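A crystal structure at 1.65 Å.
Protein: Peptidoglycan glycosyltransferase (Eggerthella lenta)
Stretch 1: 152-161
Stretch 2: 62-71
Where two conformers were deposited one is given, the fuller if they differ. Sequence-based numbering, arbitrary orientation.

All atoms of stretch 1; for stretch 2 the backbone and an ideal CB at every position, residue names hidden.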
ATOM      1  N   ASN A 152      18.202  -7.639  10.370  1.00 13.73           N
ATOM      2  CA  ASN A 152      17.957  -7.634  11.810  1.00 13.68           C
ATOM      3  C   ASN A 152      18.164  -6.230  12.344  1.00 13.81           C
ATOM      4  O   ASN A 152      19.233  -5.643  12.136  1.00 16.74           O
ATOM      5  CB  ASN A 152      18.921  -8.579  12.517  1.00 22.33           C
ATOM      6  CG  ASN A 152      18.681 -10.017  12.160  1.00 24.38           C
ATOM      7  OD1 ASN A 152      17.547 -10.424  11.899  1.00 24.54           O
ATOM      8  ND2 ASN A 152      19.750 -10.803  12.141  1.00 28.73           N
ATOM      9  N   ALA A 153      17.162  -5.713  13.045  1.00 14.19           N
ATOM     10  CA  ALA A 153      17.206  -4.362  13.604  1.00 13.32           C
ATOM     11  C   ALA A 153      18.459  -4.115  14.425  1.00 18.20           C
ATOM     12  O   ALA A 153      19.021  -3.020  14.374  1.00 15.41           O
ATOM     13  CB  ALA A 153      15.949  -4.076  14.440  1.00 12.66           C
ATOM     14  N   ALA A 154      18.907  -5.134  15.156  1.00 14.64           N
ATOM     15  CA  ALA A 154      20.082  -5.005  16.008  1.00 17.86           C
ATOM     16  C   ALA A 154      21.329  -4.669  15.197  1.00 21.70           C
ATOM     17  O   ALA A 154      22.247  -4.021  15.701  1.00 19.18           O
ATOM     18  CB  ALA A 154      20.307  -6.282  16.821  1.00 16.98           C
ATOM     19  N   ASP A 155      21.348  -5.104  13.940  1.00 19.73           N
ATOM     20  CA  ASP A 155      22.534  -4.963  13.100  1.00 22.83           C
ATOM     21  C   ASP A 155      22.511  -3.743  12.191  1.00 24.05           C
ATOM     22  O   ASP A 155      23.172  -3.740  11.154  1.00 22.00           O
ATOM     23  CB  ASP A 155      22.707  -6.213  12.245  1.00 26.76           C
ATOM     24  CG  ASP A 155      22.881  -7.461  13.072  1.00 29.53           C
ATOM     25  OD1 ASP A 155      23.594  -7.399  14.096  1.00 32.65           O
ATOM     26  OD2 ASP A 155      22.298  -8.502  12.704  1.00 28.20           O
ATOM     27  N   PHE A 156      21.768  -2.710  12.576  1.00 20.12           N
ATOM     28  CA  PHE A 156      21.625  -1.516  11.739  1.00 20.71           C
ATOM     29  C   PHE A 156      22.957  -0.870  11.347  1.00 18.74           C
ATOM     30  O   PHE A 156      23.108  -0.395  10.221  1.00 22.29           O
ATOM     31  CB  PHE A 156      20.720  -0.478  12.420  1.00 21.02           C
ATOM     32  CG  PHE A 156      21.288   0.074  13.695  1.00 19.74           C
ATOM     33  CD1 PHE A 156      21.061  -0.569  14.906  1.00 19.77           C
ATOM     34  CD2 PHE A 156      22.046   1.232  13.691  1.00 24.39           C
ATOM     35  CE1 PHE A 156      21.588  -0.067  16.087  1.00 24.04           C
ATOM     36  CE2 PHE A 156      22.579   1.737  14.867  1.00 25.68           C
ATOM     37  CZ  PHE A 156      22.348   1.089  16.069  1.00 24.50           C
ATOM     38  N   ALA A 157      23.925  -0.871  12.263  1.00 20.74           N
ATOM     39  CA  ALA A 157      25.217  -0.239  12.005  1.00 24.14           C
ATOM     40  C   ALA A 157      25.965  -0.940  10.874  1.00 25.89           C
ATOM     41  O   ALA A 157      26.467  -0.296   9.948  1.00 22.82           O
ATOM     42  CB  ALA A 157      26.057  -0.211  13.274  1.00 23.82           C
ATOM     43  N   ALA A 158      26.032  -2.262  10.951  1.00 23.15           N
ATOM     44  CA  ALA A 158      26.646  -3.051   9.889  1.00 26.14           C
ATOM     45  C   ALA A 158      25.917  -2.891   8.553  1.00 23.74           C
ATOM     46  O   ALA A 158      26.549  -2.871   7.498  1.00 23.46           O
ATOM     47  CB  ALA A 158      26.719  -4.515  10.289  1.00 27.42           C
ATOM     48  N   VAL A 159      24.588  -2.774   8.596  1.00 23.04           N
ATOM     49  CA  VAL A 159      23.788  -2.598   7.385  1.00 21.62           C
ATOM     50  C   VAL A 159      24.010  -1.222   6.767  1.00 20.69           C
ATOM     51  O   VAL A 159      24.059  -1.076   5.548  1.00 20.29           O
ATOM     52  CB  VAL A 159      22.275  -2.814   7.665  1.00 24.69           C
ATOM     53  CG1 VAL A 159      21.453  -2.560   6.420  1.00 23.94           C
ATOM     54  CG2 VAL A 159      22.033  -4.226   8.167  1.00 25.36           C
ATOM     55  N   ILE A 160      24.146  -0.207   7.613  1.00 18.69           N
ATOM     56  CA  ILE A 160      24.503   1.125   7.132  1.00 21.71           C
ATOM     57  C   ILE A 160      25.886   1.097   6.467  1.00 22.72           C
ATOM     58  O   ILE A 160      26.098   1.724   5.425  1.00 23.20           O
ATOM     59  CB  ILE A 160      24.451   2.160   8.276  1.00 20.96           C
ATOM     60  CG1 ILE A 160      22.994   2.406   8.689  1.00 20.15           C
ATOM     61  CG2 ILE A 160      25.091   3.466   7.843  1.00 25.23           C
ATOM     62  CD1 ILE A 160      22.836   3.075  10.039  1.00 22.77           C
ATOM     63  N   GLU A 161      26.813   0.361   7.079  0.52 24.18           N
ATOM     64  CA  GLU A 161      28.169   0.197   6.554  0.52 27.96           C
ATOM     65  C   GLU A 161      28.145  -0.406   5.153  0.52 27.66           C
ATOM     66  O   GLU A 161      28.856   0.046   4.258  0.52 26.95           O
ATOM     67  CB  GLU A 161      29.000  -0.687   7.493  0.52 30.21           C
ATOM     68  CG  GLU A 161      30.410  -1.017   6.996  0.52 33.66           C
ATOM     69  CD  GLU A 161      31.184  -1.912   7.953  0.52 39.16           C
ATOM     70  OE1 GLU A 161      30.761  -2.050   9.120  0.52 42.34           O
ATOM     71  OE2 GLU A 161      32.215  -2.483   7.539  0.52 42.68           O
ATOM     72  N   UNK A  62      10.192  -0.237  10.239  1.00 10.51           N
ATOM     73  CA  UNK A  62       9.267   0.546  11.050  1.00 11.38           C
ATOM     74  C   UNK A  62       9.899   0.982  12.377  1.00 11.15           C
ATOM     75  O   UNK A  62       9.838   2.166  12.741  1.00 13.86           O
ATOM     76  CB  UNK A  62       7.996  -0.262  11.318  1.00 11.38           C
ATOM     77  N   UNK A  63      10.532   0.044  13.079  1.00 11.84           N
ATOM     78  CA  UNK A  63      11.110   0.350  14.385  1.00 13.11           C
ATOM     79  C   UNK A  63      12.242   1.370  14.254  1.00 15.57           C
ATOM     80  O   UNK A  63      12.320   2.337  15.017  1.00 13.37           O
ATOM     81  CB  UNK A  63      11.623  -0.927  15.053  1.00 13.11           C
ATOM     82  N   UNK A  64      13.077   1.193  13.237  1.00 14.18           N
ATOM     83  CA  UNK A  64      14.196   2.082  13.019  1.00 14.15           C
ATOM     84  C   UNK A  64      15.300   1.831  14.025  1.00 17.53           C
ATOM     85  O   UNK A  64      15.323   0.812  14.715  1.00 17.63           O
ATOM     86  CB  UNK A  64      13.739   3.540  13.088  1.00 14.15           C
ATOM     87  N   UNK A  65      16.227   2.768  14.110  1.00 16.26           N
ATOM     88  CA  UNK A  65      17.333   2.628  15.043  1.00 16.22           C
ATOM     89  C   UNK A  65      17.575   3.944  15.739  1.00 19.36           C
ATOM     90  O   UNK A  65      17.183   5.000  15.241  1.00 16.94           O
ATOM     91  CB  UNK A  65      18.601   2.155  14.330  1.00 16.22           C
ATOM     92  N   UNK A  66      18.212   3.870  16.904  0.73 21.43           N
ATOM     93  CA  UNK A  66      18.654   5.049  17.628  0.73 22.28           C
ATOM     94  C   UNK A  66      20.112   4.835  17.978  0.73 24.77           C
ATOM     95  O   UNK A  66      20.461   3.851  18.635  0.73 24.93           O
ATOM     96  CB  UNK A  66      17.807   5.303  18.876  0.73 22.28           C
ATOM     97  N   UNK A  67      20.962   5.747  17.519  1.00 25.88           N
ATOM     98  CA  UNK A  67      22.396   5.600  17.694  1.00 34.83           C
ATOM     99  C   UNK A  67      23.074   6.953  17.828  1.00 36.40           C
ATOM    100  O   UNK A  67      22.758   7.881  17.082  1.00 37.85           O
ATOM    101  CB  UNK A  67      22.998   4.821  16.523  1.00 34.83           C
ATOM    102  N   UNK A  68      24.024   7.064  18.772  1.00 42.54           N
ATOM    103  CA  UNK A  68      24.780   8.308  18.938  1.00 40.87           C
ATOM    104  C   UNK A  68      25.759   8.512  17.784  1.00 42.85           C
ATOM    105  O   UNK A  68      26.291   9.607  17.614  1.00 45.47           O
ATOM    106  CB  UNK A  68      25.533   8.301  20.270  1.00 40.87           C
ATOM    107  N   UNK A  69      25.984   7.461  17.000  1.00 41.96           N
ATOM    108  CA  UNK A  69      26.877   7.530  15.851  1.00 45.19           C
ATOM    109  C   UNK A  69      26.100   7.778  14.561  1.00 40.02           C
ATOM    110  O   UNK A  69      26.489   8.612  13.746  1.00 39.10           O
ATOM    111  CB  UNK A  69      27.692   6.240  15.735  1.00 45.19           C
ATOM    112  N   UNK A  70      25.001   7.046  14.383  1.00 35.23           N
ATOM    113  CA  UNK A  70      24.280   7.039  13.110  1.00 32.63           C
ATOM    114  C   UNK A  70      22.968   7.816  13.132  1.00 31.15           C
ATOM    115  O   UNK A  70      22.300   7.932  12.105  1.00 34.27           O
ATOM    116  CB  UNK A  70      23.996   5.594  12.696  1.00 32.63           C
ATOM    117  N   UNK A  71      22.592   8.343  14.292  1.00 29.11           N
ATOM    118  CA  UNK A  71      21.357   9.104  14.391  1.00 29.60           C
ATOM    119  C   UNK A  71      20.157   8.184  14.535  1.00 28.75           C
ATOM    120  O   UNK A  71      20.285   7.109  15.122  1.00 28.03           O
ATOM    121  CB  UNK A  71      21.186  10.006  13.167  1.00 29.60           C
TER

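Position 62 lies in a helix, and its ideal CB has nothing of stretch 1 within 5.5 Å. The deposited residue is V62, which makes no contact here.

Position 63 continues the helix, and its CB points toward stretch 1. The ideal CB is 5.4 Å from A153 CB. The gap could take a small or medium apolar side chain. V63 is deposited, and its CG1 reaches 4.1 Å from A153 CB.

Position 64 leaves helical angles with phi of 74°. Positive phi favours glycine, and the CB direction is away from stretch 1. The residue is G64. Its O and A153 O are joined by one water, which donates to both, at 2.7 Å from G64 O and 2.8 Å from A153 O.

Position 65 points at the ring of F156; its ideal CB is 3.5 Å from F156 CG, which is tight. Further out lies the apolar tip of I160. An aromatic or a long apolar side chain would suit. Y65 is deposited. Its CB sits over a face of the F156 ring, 3.6 Å from the centroid of that ring, as a CH-pi contact. The two rings are nearly parallel, at 6°, but slid apart, so they barely overlap. I160 CD1 packs over a face of the Y65 ring, 3.7 Å from Y65 CZ.

Position 66 is in a strand and points away. Many side chains would fit. S66 is deposited; its backbone O lies 4.2 Å from F156 CZ.

Position 67 points toward stretch 1, with its ideal CB 3.5 Å from F156 CE2. Little room remains on that side, so a small side chain is an easy fit. S67 is deposited. Its OG accepts hydrogen bonds from the backbone N of positions 69 and 70. Its backbone N and O pair with the O and N of position 71, closing the turn.

Positions 68 and 69 have nothing of stretch 1 near their ideal CB atoms, and many residues would do; they are P68 and Q69, and neither touches stretch 1.

Position 70 points toward a patch formed by F156, A157 and I160. Its ideal CB is 3.8 Å from I160 CD1. A large apolar or aromatic side chain would cover the patch. F70 is deposited. F70 CE2 is 3.6 Å from A157 CB, and F70 CD1 is 3.7 Å from I160 CG2. A157 CA lies over one ring face.

Position 71 has phi 82° and psi -148°, where a CB would jam against the preceding carbonyl O. This calls for glycine, and G71 is deposited.

Stretch 2 62-71: VVGYSSPQFG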
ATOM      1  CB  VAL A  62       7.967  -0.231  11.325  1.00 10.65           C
ATOM      2  CG1 VAL A  62       7.162   0.436  12.431  1.00 10.26           C
ATOM      3  CG2 VAL A  62       7.121  -0.325  10.056  1.00 13.71           C
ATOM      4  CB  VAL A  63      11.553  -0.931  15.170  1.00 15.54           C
ATOM      5  CG1 VAL A  63      12.636  -1.697  14.443  1.00 20.59           C
ATOM      6  CG2 VAL A  63      12.042  -0.566  16.583  1.00 17.80           C
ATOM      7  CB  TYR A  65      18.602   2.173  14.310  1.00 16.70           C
ATOM      8  CG  TYR A  65      18.889   2.939  13.041  1.00 18.93           C
ATOM      9  CD1 TYR A  65      18.487   2.439  11.809  1.00 20.63           C
ATOM     10  CD2 TYR A  65      19.547   4.165  13.071  1.00 20.79           C
ATOM     11  CE1 TYR A  65      18.738   3.126  10.642  1.00 22.63           C
ATOM     12  CE2 TYR A  65      19.799   4.869  11.904  1.00 24.53           C
ATOM     13  CZ  TYR A  65      19.386   4.339  10.692  1.00 25.76           C
ATOM     14  OH  TYR A  65      19.621   5.010   9.517  1.00 31.04           O
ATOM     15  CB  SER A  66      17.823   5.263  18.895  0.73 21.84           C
ATOM     16  OG  SER A  66      18.329   6.343  19.663  0.73 23.68           O
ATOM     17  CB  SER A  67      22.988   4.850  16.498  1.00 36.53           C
ATOM     18  OG  SER A  67      24.407   4.884  16.520  1.00 39.16           O
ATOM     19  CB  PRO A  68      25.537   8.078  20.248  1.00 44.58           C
ATOM     20  CG  PRO A  68      25.705   6.604  20.322  1.00 44.25           C
ATOM     21  CD  PRO A  68      24.451   6.026  19.729  1.00 41.15           C
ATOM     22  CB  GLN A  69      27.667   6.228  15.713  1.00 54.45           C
ATOM     23  CG  GLN A  69      27.988   5.538  17.029  1.00 63.79           C
ATOM     24  CD  GLN A  69      28.710   4.214  16.830  1.00 71.91           C
ATOM     25  OE1 GLN A  69      29.267   3.950  15.761  1.00 75.14           O
ATOM     26  NE2 GLN A  69      28.703   3.373  17.861  1.00 73.39           N
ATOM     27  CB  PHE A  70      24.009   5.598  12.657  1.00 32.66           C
ATOM     28  CG  PHE A  70      25.255   4.793  12.424  1.00 35.54           C
ATOM     29  CD1 PHE A  70      25.892   4.815  11.196  1.00 37.52           C
ATOM     30  CD2 PHE A  70      25.794   4.019  13.440  1.00 38.89           C
ATOM     31  CE1 PHE A  70      27.045   4.079  10.986  1.00 41.69           C
ATOM     32  CE2 PHE A  70      26.942   3.280  13.235  1.00 42.15           C
ATOM     33  CZ  PHE A  70      27.567   3.308  12.005  1.00 43.32           C
TER
HETATM   34  O   HOH W   1      17.281  -0.907  14.047  1.00 23.90           O
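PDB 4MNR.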